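Local coordinates for potential RNA-dependent RNA polymerase (PDB 5I62), which catalyses RNA-templated RNA synthesis, serving both transcription and genome replication of a small double-stranded RNA virus, at residues Q61-E69 with T397-Y407; Y447-K455 with N523-K531. One frame throughout, in Å; residues are numbered along the deposited sequence.

Contact 1 (61-69 with 397-407) and contact 2 (447-455 with 523-531) have centres about 20 Å apart, and lie about 21 and 22 Å from the centre of the chain. They meet where the guanidinium of Arg401 approaches the amide of Asn453, NH2 to OD1 3.1 Å. Strand 416-417 bridges them: its Val416 packs on Leu65, Trp402 and Tyr407, its Tyr417 on Arg401, Asn453 and Val454. The hairpin of contact 1 is the one beside the catalytic palm, since Tyr398 and Leu399 touch Asp360 in the Gly-Asp-Asp signature of polymerase motif C. Contact 2 joins helix 441-451, probably of the thumb, to the C-terminal helix 525-532.

Contact 1: Q61-E69 with T397-Y407; sequences QWPTLMEFE and TYLRRWHHTDY
Trp402 lies against Thr64, Leu65 and Phe68 of helix 63-69, in an aromatic cluster with Trp62, Phe68, His404 and Tyr407; its beta hairpin, Thr397 to His404, follows the palm sheet, consistent with polymerase motif E. Helix 63-69 runs nearly antiparallel to strand 401-404, the axes of these short segments 9.3 Å apart. With CG anti to its backbone N (chi1 171°), the indole of Trp402 is laid against the helix, beside Thr64 and Leu65. Its NE1 donates to Thr64 OG1 at 3.0 Å, within the ring plane, while Leu65 CB stands over the middle of the six-membered ring, 3.8 Å from its centroid. Next along the helix, the Phe68 ring takes Trp402 CB over its centre; its CZ meets Arg400 O edge-on at 3.3 Å, and its CD1 touches Thr397 CG2. At the N-terminal end of the helix Trp62, in the N-cap position, turns its indole among three rings. The edge of Trp402 points at its face in an offset edge-to-face pair; Tyr407 also directs its edge at a Trp62 face, CD2 over the rim 3.5 Å from CZ2 and the planes at 78°. Trp62 in turn points its own edge, at CZ3, at the face of the His404 imidazole. A second shell fixes these groups: Asp395 hydrogen-bonds Thr64 OG1, which thus has two partners, Tyr407 OH binds Tyr456 O, and strand 416-417 extends the hairpin sheet. The turn from His404 to Tyr407 is tied by Asp406 N, which donates to His404 ND1 at 2.9 Å in the imidazole plane.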
loop_
_atom_site.group_PDB
_atom_site.type_symbol
_atom_site.label_atom_id
_atom_site.label_comp_id
_atom_site.label_asym_id
_atom_site.label_seq_id
_atom_site.Cartn_x
_atom_site.Cartn_y
_atom_site.Cartn_z
ATOM N N GLN A 61 5.086 -1.884 -32.013
ATOM C CA GLN A 61 6.434 -1.818 -31.476
ATOM C C GLN A 61 6.506 -2.338 -30.036
ATOM O O GLN A 61 7.541 -2.864 -29.608
ATOM C CB GLN A 61 6.948 -0.391 -31.574
ATOM C CG GLN A 61 8.290 -0.211 -30.897
ATOM C CD GLN A 61 8.763 1.200 -31.010
ATOM O OE1 GLN A 61 9.966 1.478 -30.919
ATOM N NE2 GLN A 61 7.830 2.117 -31.199
ATOM N N TRP A 62 5.436 -2.191 -29.264
ATOM C CA TRP A 62 5.430 -2.595 -27.856
ATOM C C TRP A 62 4.243 -3.490 -27.541
ATOM O O TRP A 62 3.387 -3.143 -26.728
ATOM C CB TRP A 62 5.446 -1.373 -26.948
ATOM C CG TRP A 62 6.574 -0.432 -27.211
ATOM C CD1 TRP A 62 6.482 0.833 -27.703
ATOM C CD2 TRP A 62 7.975 -0.685 -27.011
ATOM N NE1 TRP A 62 7.729 1.390 -27.813
ATOM C CE2 TRP A 62 8.664 0.480 -27.396
ATOM C CE3 TRP A 62 8.708 -1.781 -26.540
ATOM C CZ2 TRP A 62 10.050 0.585 -27.326
ATOM C CZ3 TRP A 62 10.087 -1.676 -26.471
ATOM C CH2 TRP A 62 10.742 -0.501 -26.862
ATOM N N PRO A 63 4.182 -4.678 -28.149
ATOM C CA PRO A 63 3.020 -5.550 -27.927
ATOM C C PRO A 63 2.850 -6.014 -26.486
ATOM O O PRO A 63 1.708 -6.238 -26.070
ATOM C CB PRO A 63 3.284 -6.736 -28.865
ATOM C CG PRO A 63 4.758 -6.785 -28.989
ATOM C CD PRO A 63 5.222 -5.342 -28.958
ATOM N N THR A 64 3.929 -6.186 -25.712
ATOM C CA THR A 64 3.722 -6.545 -24.315
ATOM C C THR A 64 3.222 -5.355 -23.493
ATOM O O THR A 64 2.594 -5.566 -22.452
ATOM C CB THR A 64 4.993 -7.145 -23.679
ATOM O OG1 THR A 64 5.999 -6.137 -23.507
ATOM C CG2 THR A 64 5.544 -8.282 -24.543
ATOM N N LEU A 65 3.485 -4.118 -23.930
ATOM C CA LEU A 65 2.856 -2.966 -23.279
ATOM C C LEU A 65 1.358 -2.953 -23.547
ATOM O O LEU A 65 0.561 -2.612 -22.661
ATOM C CB LEU A 65 3.492 -1.655 -23.744
ATOM C CG LEU A 65 2.874 -0.383 -23.129
ATOM C CD1 LEU A 65 2.903 -0.415 -21.599
ATOM C CD2 LEU A 65 3.558 0.864 -23.630
ATOM N N MET A 66 0.959 -3.331 -24.767
ATOM C CA MET A 66 -0.460 -3.452 -25.088
ATOM C C MET A 66 -1.119 -4.548 -24.259
ATOM O O MET A 66 -2.249 -4.378 -23.785
ATOM C CB MET A 66 -0.641 -3.716 -26.585
ATOM C CG MET A 66 -2.099 -3.749 -27.074
ATOM S SD MET A 66 -3.029 -2.212 -26.780
ATOM C CE MET A 66 -1.903 -1.020 -27.416
ATOM N N GLU A 67 -0.433 -5.681 -24.072
ATOM C CA GLU A 67 -0.971 -6.735 -23.210
ATOM C C GLU A 67 -1.170 -6.237 -21.790
ATOM O O GLU A 67 -2.169 -6.566 -21.146
ATOM C CB GLU A 67 -0.047 -7.946 -23.179
ATOM C CG GLU A 67 0.031 -8.725 -24.452
ATOM C CD GLU A 67 1.408 -9.362 -24.628
ATOM O OE1 GLU A 67 1.906 -9.418 -25.779
ATOM O OE2 GLU A 67 2.011 -9.770 -23.604
ATOM N N PHE A 68 -0.194 -5.487 -21.276
ATOM C CA PHE A 68 -0.279 -4.894 -19.944
ATOM C C PHE A 68 -1.480 -3.962 -19.843
ATOM O O PHE A 68 -2.263 -4.041 -18.893
ATOM C CB PHE A 68 1.039 -4.170 -19.674
ATOM C CG PHE A 68 1.032 -3.210 -18.507
ATOM C CD1 PHE A 68 1.223 -3.658 -17.212
ATOM C CD2 PHE A 68 0.946 -1.846 -18.730
ATOM C CE1 PHE A 68 1.277 -2.760 -16.149
ATOM C CE2 PHE A 68 0.999 -0.947 -17.672
ATOM C CZ PHE A 68 1.170 -1.418 -16.376
ATOM N N GLU A 69 -1.656 -3.103 -20.847
ATOM C CA GLU A 69 -2.795 -2.195 -20.888
ATOM C C GLU A 69 -4.118 -2.956 -20.973
ATOM O O GLU A 69 -5.076 -2.628 -20.262
ATOM C CB GLU A 69 -2.650 -1.242 -22.073
ATOM C CG GLU A 69 -1.569 -0.173 -21.920
ATOM C CD GLU A 69 -2.117 1.116 -21.317
ATOM O OE1 GLU A 69 -3.195 1.053 -20.682
ATOM O OE2 GLU A 69 -1.476 2.184 -21.477
ATOM N N THR A 397 6.600 -6.445 -14.815
ATOM C CA THR A 397 5.663 -5.515 -14.206
ATOM C C THR A 397 5.946 -5.498 -12.720
ATOM O O THR A 397 6.185 -6.549 -12.120
ATOM C CB THR A 397 4.203 -5.903 -14.480
ATOM O OG1 THR A 397 3.982 -7.238 -14.007
ATOM C CG2 THR A 397 3.905 -5.856 -15.972
ATOM N N TYR A 398 5.950 -4.308 -12.139
ATOM C CA TYR A 398 6.258 -4.127 -10.730
ATOM C C TYR A 398 5.561 -2.851 -10.303
ATOM O O TYR A 398 5.703 -1.832 -10.980
ATOM C CB TYR A 398 7.776 -4.030 -10.502
ATOM C CG TYR A 398 8.196 -3.852 -9.065
ATOM C CD1 TYR A 398 7.756 -4.725 -8.075
ATOM C CD2 TYR A 398 9.034 -2.804 -8.689
ATOM C CE1 TYR A 398 8.147 -4.563 -6.756
ATOM C CE2 TYR A 398 9.432 -2.638 -7.366
ATOM C CZ TYR A 398 8.978 -3.523 -6.404
ATOM O OH TYR A 398 9.373 -3.370 -5.087
ATOM N N LEU A 399 4.777 -2.933 -9.225
ATOM C CA LEU A 399 4.000 -1.800 -8.695
ATOM C C LEU A 399 3.070 -1.224 -9.759
ATOM O O LEU A 399 2.889 -0.012 -9.855
ATOM C CB LEU A 399 4.916 -0.710 -8.130
ATOM C CG LEU A 399 5.906 -1.183 -7.058
ATOM C CD1 LEU A 399 6.739 -0.005 -6.539
ATOM C CD2 LEU A 399 5.190 -1.901 -5.908
ATOM N N ARG A 400 2.491 -2.114 -10.570
ATOM C CA ARG A 400 1.580 -1.761 -11.660
ATOM C C ARG A 400 2.223 -0.842 -12.701
ATOM O O ARG A 400 1.529 -0.072 -13.377
ATOM C CB ARG A 400 0.283 -1.150 -11.127
ATOM C CG ARG A 400 -0.586 -2.167 -10.380
ATOM C CD ARG A 400 -1.918 -1.548 -9.964
ATOM N NE ARG A 400 -2.429 -2.080 -8.698
ATOM C CZ ARG A 400 -2.964 -3.290 -8.553
ATOM N NH1 ARG A 400 -3.058 -4.115 -9.594
ATOM N NH2 ARG A 400 -3.403 -3.679 -7.359
ATOM N N ARG A 401 3.545 -0.943 -12.872
ATOM C CA ARG A 401 4.246 -0.292 -13.971
ATOM C C ARG A 401 4.951 -1.341 -14.824
ATOM O O ARG A 401 5.534 -2.294 -14.296
ATOM C CB ARG A 401 5.299 0.704 -13.488
ATOM C CG ARG A 401 4.792 2.090 -13.198
ATOM C CD ARG A 401 4.343 2.153 -11.791
ATOM N NE ARG A 401 4.000 3.507 -11.353
ATOM C CZ ARG A 401 3.265 3.734 -10.274
ATOM N NH1 ARG A 401 2.801 2.694 -9.588
ATOM N NH2 ARG A 401 2.980 4.978 -9.890
ATOM N N TRP A 402 4.927 -1.128 -16.135
ATOM C CA TRP A 402 5.584 -1.995 -17.107
ATOM C C TRP A 402 6.973 -1.455 -17.405
ATOM O O TRP A 402 7.166 -0.245 -17.527
ATOM C CB TRP A 402 4.740 -2.045 -18.374
ATOM C CG TRP A 402 5.292 -2.712 -19.593
ATOM C CD1 TRP A 402 5.086 -3.999 -19.977
ATOM C CD2 TRP A 402 6.055 -2.096 -20.644
ATOM N NE1 TRP A 402 5.689 -4.234 -21.187
ATOM C CE2 TRP A 402 6.295 -3.083 -21.614
ATOM C CE3 TRP A 402 6.564 -0.808 -20.844
ATOM C CZ2 TRP A 402 7.025 -2.831 -22.774
ATOM C CZ3 TRP A 402 7.294 -0.556 -21.994
ATOM C CH2 TRP A 402 7.504 -1.564 -22.951
ATOM N N HIS A 403 7.945 -2.353 -17.481
ATOM C CA HIS A 403 9.304 -2.003 -17.874
ATOM C C HIS A 403 9.763 -2.979 -18.948
ATOM O O HIS A 403 9.361 -4.140 -18.961
ATOM C CB HIS A 403 10.293 -2.063 -16.707
ATOM C CG HIS A 403 9.854 -1.352 -15.463
ATOM N ND1 HIS A 403 10.434 -0.176 -15.042
ATOM C CD2 HIS A 403 8.944 -1.679 -14.517
ATOM C CE1 HIS A 403 9.886 0.204 -13.902
ATOM N NE2 HIS A 403 8.968 -0.683 -13.568
ATOM N N HIS A 404 10.631 -2.503 -19.833
ATOM C CA HIS A 404 11.138 -3.332 -20.907
ATOM C C HIS A 404 12.602 -3.010 -21.138
ATOM O O HIS A 404 12.985 -1.835 -21.162
ATOM C CB HIS A 404 10.333 -3.112 -22.188
ATOM C CG HIS A 404 10.554 -4.160 -23.226
ATOM N ND1 HIS A 404 11.743 -4.287 -23.905
ATOM C CD2 HIS A 404 9.736 -5.124 -23.713
ATOM C CE1 HIS A 404 11.655 -5.291 -24.759
ATOM N NE2 HIS A 404 10.447 -5.814 -24.664
ATOM N N THR A 405 13.415 -4.055 -21.314
ATOM C CA THR A 405 14.852 -3.842 -21.454
ATOM C C THR A 405 15.178 -2.948 -22.652
ATOM O O THR A 405 16.182 -2.227 -22.634
ATOM C CB THR A 405 15.590 -5.188 -21.538
ATOM O OG1 THR A 405 16.996 -4.963 -21.412
ATOM C CG2 THR A 405 15.293 -5.932 -22.861
ATOM N N ASP A 406 14.325 -2.947 -23.685
ATOM C CA ASP A 406 14.522 -2.093 -24.855
ATOM C C ASP A 406 13.847 -0.727 -24.739
ATOM O O ASP A 406 13.953 0.080 -25.670
ATOM C CB ASP A 406 14.021 -2.797 -26.117
ATOM C CG ASP A 406 14.772 -4.084 -26.399
ATOM O OD1 ASP A 406 15.980 -4.139 -26.078
ATOM O OD2 ASP A 406 14.171 -5.032 -26.940
ATOM N N TYR A 407 13.155 -0.446 -23.639
ATOM C CA TYR A 407 12.433 0.816 -23.460
ATOM C C TYR A 407 13.166 1.624 -22.396
ATOM O O TYR A 407 12.847 1.550 -21.209
ATOM C CB TYR A 407 10.984 0.577 -23.069
ATOM C CG TYR A 407 10.139 1.833 -23.141
ATOM C CD1 TYR A 407 10.058 2.707 -22.064
ATOM C CD2 TYR A 407 9.432 2.145 -24.295
ATOM C CE1 TYR A 407 9.285 3.872 -22.133
ATOM C CE2 TYR A 407 8.659 3.296 -24.378
ATOM C CZ TYR A 407 8.593 4.156 -23.296
ATOM O OH TYR A 407 7.826 5.290 -23.382
#

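Contact 2: Y447-K455 with N523-K531; sequences YLSIIENVK and NWWVVQALK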
loop_
_atom_site.group_PDB
_atom_site.type_symbol
_atom_site.label_atom_id
_atom_site.label_comp_id
_atom_site.label_asym_id
_atom_site.label_seq_id
_atom_site.Cartn_x
_atom_site.Cartn_y
_atom_site.Cartn_z
ATOM N N TYR A 447 -7.003 14.747 -10.413
ATOM C CA TYR A 447 -6.714 14.434 -11.816
ATOM C C TYR A 447 -5.215 14.449 -12.091
ATOM O O TYR A 447 -4.683 13.550 -12.756
ATOM C CB TYR A 447 -7.381 15.434 -12.753
ATOM C CG TYR A 447 -8.879 15.379 -12.902
ATOM C CD1 TYR A 447 -9.614 14.253 -12.542
ATOM C CD2 TYR A 447 -9.562 16.478 -13.426
ATOM C CE1 TYR A 447 -10.990 14.226 -12.707
ATOM C CE2 TYR A 447 -10.919 16.463 -13.594
ATOM C CZ TYR A 447 -11.636 15.343 -13.227
ATOM O OH TYR A 447 -13.003 15.350 -13.398
ATOM N N LEU A 448 -4.528 15.505 -11.636
ATOM C CA LEU A 448 -3.100 15.639 -11.931
ATOM C C LEU A 448 -2.297 14.522 -11.285
ATOM O O LEU A 448 -1.366 13.984 -11.891
ATOM C CB LEU A 448 -2.581 16.994 -11.453
ATOM C CG LEU A 448 -3.241 18.217 -12.098
ATOM C CD1 LEU A 448 -2.676 19.508 -11.506
ATOM C CD2 LEU A 448 -3.053 18.185 -13.597
ATOM N N SER A 449 -2.627 14.177 -10.041
ATOM C CA SER A 449 -1.899 13.107 -9.372
ATOM C C SER A 449 -2.073 11.777 -10.095
ATOM O O SER A 449 -1.147 10.958 -10.116
ATOM C CB SER A 449 -2.335 13.013 -7.917
ATOM O OG SER A 449 -3.660 12.522 -7.826
ATOM N N ILE A 450 -3.242 11.543 -10.699
ATOM C CA ILE A 450 -3.436 10.323 -11.481
ATOM C C ILE A 450 -2.627 10.390 -12.766
ATOM O O ILE A 450 -1.880 9.463 -13.098
ATOM C CB ILE A 450 -4.930 10.094 -11.780
ATOM C CG1 ILE A 450 -5.703 9.788 -10.491
ATOM C CG2 ILE A 450 -5.101 8.969 -12.808
ATOM C CD1 ILE A 450 -7.219 9.973 -10.628
ATOM N N ILE A 451 -2.772 11.490 -13.509
ATOM C CA ILE A 451 -2.140 11.601 -14.822
ATOM C C ILE A 451 -0.623 11.585 -14.695
ATOM O O ILE A 451 0.076 11.044 -15.559
ATOM C CB ILE A 451 -2.644 12.861 -15.559
ATOM C CG1 ILE A 451 -4.116 12.696 -15.942
ATOM C CG2 ILE A 451 -1.780 13.162 -16.802
ATOM C CD1 ILE A 451 -4.865 14.017 -16.246
ATOM N N GLU A 452 -0.088 12.138 -13.600
ATOM C CA GLU A 452 1.363 12.182 -13.427
ATOM C C GLU A 452 1.986 10.790 -13.532
ATOM O O GLU A 452 3.136 10.654 -13.960
ATOM C CB GLU A 452 1.711 12.847 -12.088
ATOM C CG GLU A 452 3.221 13.005 -11.775
ATOM C CD GLU A 452 4.016 13.753 -12.853
ATOM O OE1 GLU A 452 3.408 14.306 -13.799
ATOM O OE2 GLU A 452 5.270 13.799 -12.742
ATOM N N ASN A 453 1.222 9.748 -13.198
ATOM C CA ASN A 453 1.731 8.383 -13.256
ATOM C C ASN A 453 2.171 7.971 -14.657
ATOM O O ASN A 453 3.084 7.150 -14.791
ATOM C CB ASN A 453 0.675 7.417 -12.735
ATOM C CG ASN A 453 0.437 7.573 -11.263
ATOM O OD1 ASN A 453 1.378 7.534 -10.474
ATOM N ND2 ASN A 453 -0.814 7.771 -10.882
ATOM N N VAL A 454 1.553 8.515 -15.711
ATOM C CA VAL A 454 1.851 8.053 -17.068
ATOM C C VAL A 454 2.971 8.874 -17.703
ATOM O O VAL A 454 3.127 8.888 -18.926
ATOM C CB VAL A 454 0.590 8.051 -17.953
ATOM C CG1 VAL A 454 -0.552 7.307 -17.257
ATOM C CG2 VAL A 454 0.158 9.489 -18.296
ATOM N N LYS A 455 3.797 9.510 -16.875
ATOM C CA LYS A 455 4.835 10.426 -17.354
ATOM C C LYS A 455 5.905 9.768 -18.230
ATOM O O LYS A 455 6.711 10.494 -18.820
ATOM C CB LYS A 455 5.520 11.098 -16.174
ATOM C CG LYS A 455 6.363 10.109 -15.371
ATOM C CD LYS A 455 6.628 10.596 -13.962
ATOM C CE LYS A 455 8.026 11.155 -13.832
ATOM N NZ LYS A 455 8.253 11.744 -12.488
ATOM N N ASN A 523 7.218 20.230 -9.601
ATOM C CA ASN A 523 8.165 19.550 -10.473
ATOM C C ASN A 523 7.537 18.438 -11.310
ATOM O O ASN A 523 8.257 17.777 -12.069
ATOM C CB ASN A 523 9.318 18.968 -9.645
ATOM C CG ASN A 523 10.554 18.679 -10.487
ATOM O OD1 ASN A 523 11.020 19.546 -11.236
ATOM N ND2 ASN A 523 11.087 17.456 -10.371
ATOM N N TRP A 524 6.228 18.210 -11.208
ATOM C CA TRP A 524 5.624 17.107 -11.952
ATOM C C TRP A 524 5.682 17.357 -13.456
ATOM O O TRP A 524 5.542 18.494 -13.924
ATOM C CB TRP A 524 4.169 16.888 -11.523
ATOM C CG TRP A 524 3.989 16.298 -10.159
ATOM C CD1 TRP A 524 4.968 15.937 -9.277
ATOM C CD2 TRP A 524 2.742 15.989 -9.523
ATOM N NE1 TRP A 524 4.407 15.429 -8.130
ATOM C CE2 TRP A 524 3.042 15.450 -8.256
ATOM C CE3 TRP A 524 1.402 16.119 -9.902
ATOM C CZ2 TRP A 524 2.055 15.043 -7.368
ATOM C CZ3 TRP A 524 0.424 15.717 -9.022
ATOM C CH2 TRP A 524 0.754 15.185 -7.766
ATOM N N TRP A 525 5.871 16.272 -14.214
ATOM C CA TRP A 525 5.830 16.348 -15.670
ATOM C C TRP A 525 4.516 16.941 -16.174
ATOM O O TRP A 525 4.506 17.766 -17.098
ATOM C CB TRP A 525 6.034 14.958 -16.281
ATOM C CG TRP A 525 5.489 14.895 -17.672
ATOM C CD1 TRP A 525 6.080 15.370 -18.805
ATOM C CD2 TRP A 525 4.207 14.379 -18.077
ATOM N NE1 TRP A 525 5.258 15.168 -19.891
ATOM C CE2 TRP A 525 4.103 14.564 -19.472
ATOM C CE3 TRP A 525 3.144 13.773 -17.394
ATOM C CZ2 TRP A 525 2.984 14.167 -20.198
ATOM C CZ3 TRP A 525 2.030 13.381 -18.119
ATOM C CH2 TRP A 525 1.961 13.578 -19.506
ATOM N N VAL A 526 3.387 16.508 -15.598
ATOM C CA VAL A 526 2.094 16.936 -16.125
ATOM C C VAL A 526 1.920 18.441 -15.946
ATOM O O VAL A 526 1.305 19.109 -16.787
ATOM C CB VAL A 526 0.938 16.145 -15.468
ATOM C CG1 VAL A 526 0.872 16.417 -13.964
ATOM C CG2 VAL A 526 -0.407 16.501 -16.121
ATOM N N VAL A 527 2.466 18.995 -14.861
ATOM C CA VAL A 527 2.425 20.439 -14.655
ATOM C C VAL A 527 3.249 21.147 -15.724
ATOM O O VAL A 527 2.808 22.139 -16.319
ATOM C CB VAL A 527 2.912 20.789 -13.236
ATOM C CG1 VAL A 527 3.011 22.297 -13.061
ATOM C CG2 VAL A 527 1.974 20.190 -12.180
ATOM N N GLN A 528 4.452 20.631 -15.997
ATOM C CA GLN A 528 5.276 21.196 -17.059
ATOM C C GLN A 528 4.594 21.063 -18.414
ATOM O O GLN A 528 4.636 21.988 -19.236
ATOM C CB GLN A 528 6.646 20.521 -17.082
ATOM C CG GLN A 528 7.573 21.081 -18.158
ATOM C CD GLN A 528 8.761 20.178 -18.453
ATOM O OE1 GLN A 528 8.882 19.083 -17.903
ATOM N NE2 GLN A 528 9.657 20.649 -19.323
ATOM N N ALA A 529 3.960 19.916 -18.670
ATOM C CA ALA A 529 3.306 19.713 -19.959
ATOM C C ALA A 529 2.117 20.656 -20.138
ATOM O O ALA A 529 1.901 21.199 -21.229
ATOM C CB ALA A 529 2.875 18.254 -20.099
ATOM N N LEU A 530 1.328 20.862 -19.083
ATOM C CA LEU A 530 0.201 21.786 -19.179
ATOM C C LEU A 530 0.680 23.223 -19.405
ATOM O O LEU A 530 0.185 23.920 -20.298
ATOM C CB LEU A 530 -0.653 21.686 -17.921
ATOM C CG LEU A 530 -1.447 20.386 -17.821
ATOM C CD1 LEU A 530 -1.990 20.228 -16.412
ATOM C CD2 LEU A 530 -2.576 20.380 -18.853
ATOM N N LYS A 531 1.637 23.685 -18.590
ATOM C CA LYS A 531 2.197 25.026 -18.758
ATOM C C LYS A 531 2.760 25.240 -20.157
ATOM O O LYS A 531 2.736 26.364 -20.672
ATOM C CB LYS A 531 3.297 25.278 -17.733
ATOM C CG LYS A 531 2.828 25.511 -16.316
ATOM C CD LYS A 531 4.033 25.746 -15.421
ATOM C CE LYS A 531 3.623 26.142 -14.025
ATOM N NZ LYS A 531 4.820 26.236 -13.153
#
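Glu452 reaches the first turn of helix 525-531 and binds two of its first amides, in a helix-helix packing where the axes of segments 447-451 and 525-531 approach to 9.8 Å, with 109° between their N-to-C directions. Its CB lies 3.9 Å from Trp524 CE3 and also approaches Val526 CG1. CG is anti to the backbone N and the chain bends at chi2 (55°), laying CG over a face of the Trp524 indole, 4.0 Å from the centroid of the five-membered ring. CD comes to 3.4 Å from Trp524 CB, and the carboxylate is nearly parallel to the indole. At the tip the two oxygens divide the work: OE2 accepts from Trp525 N at 2.9 Å and OE1 from Val526 N at 2.8 Å, each on its syn side but somewhat out of the carboxylate plane. These two amides of the helix start are thereby satisfied, and the helix end would probably stabilise the negative charge. Lys455 NZ makes only a long salt bridge to OE2, its stronger partner being Glu238. Around this grip, Lys455 CA sits off-centre over one face of the Trp525 ring, whose other partners include Lys460 in a cation-pi contact. Alongside, Val526, which also touches Leu464 of helix 460-469, packs its CG2 on Ile451 CG2 at 3.7 Å, and Leu448 CD2 meets Leu530 CD1 at 3.6 Å.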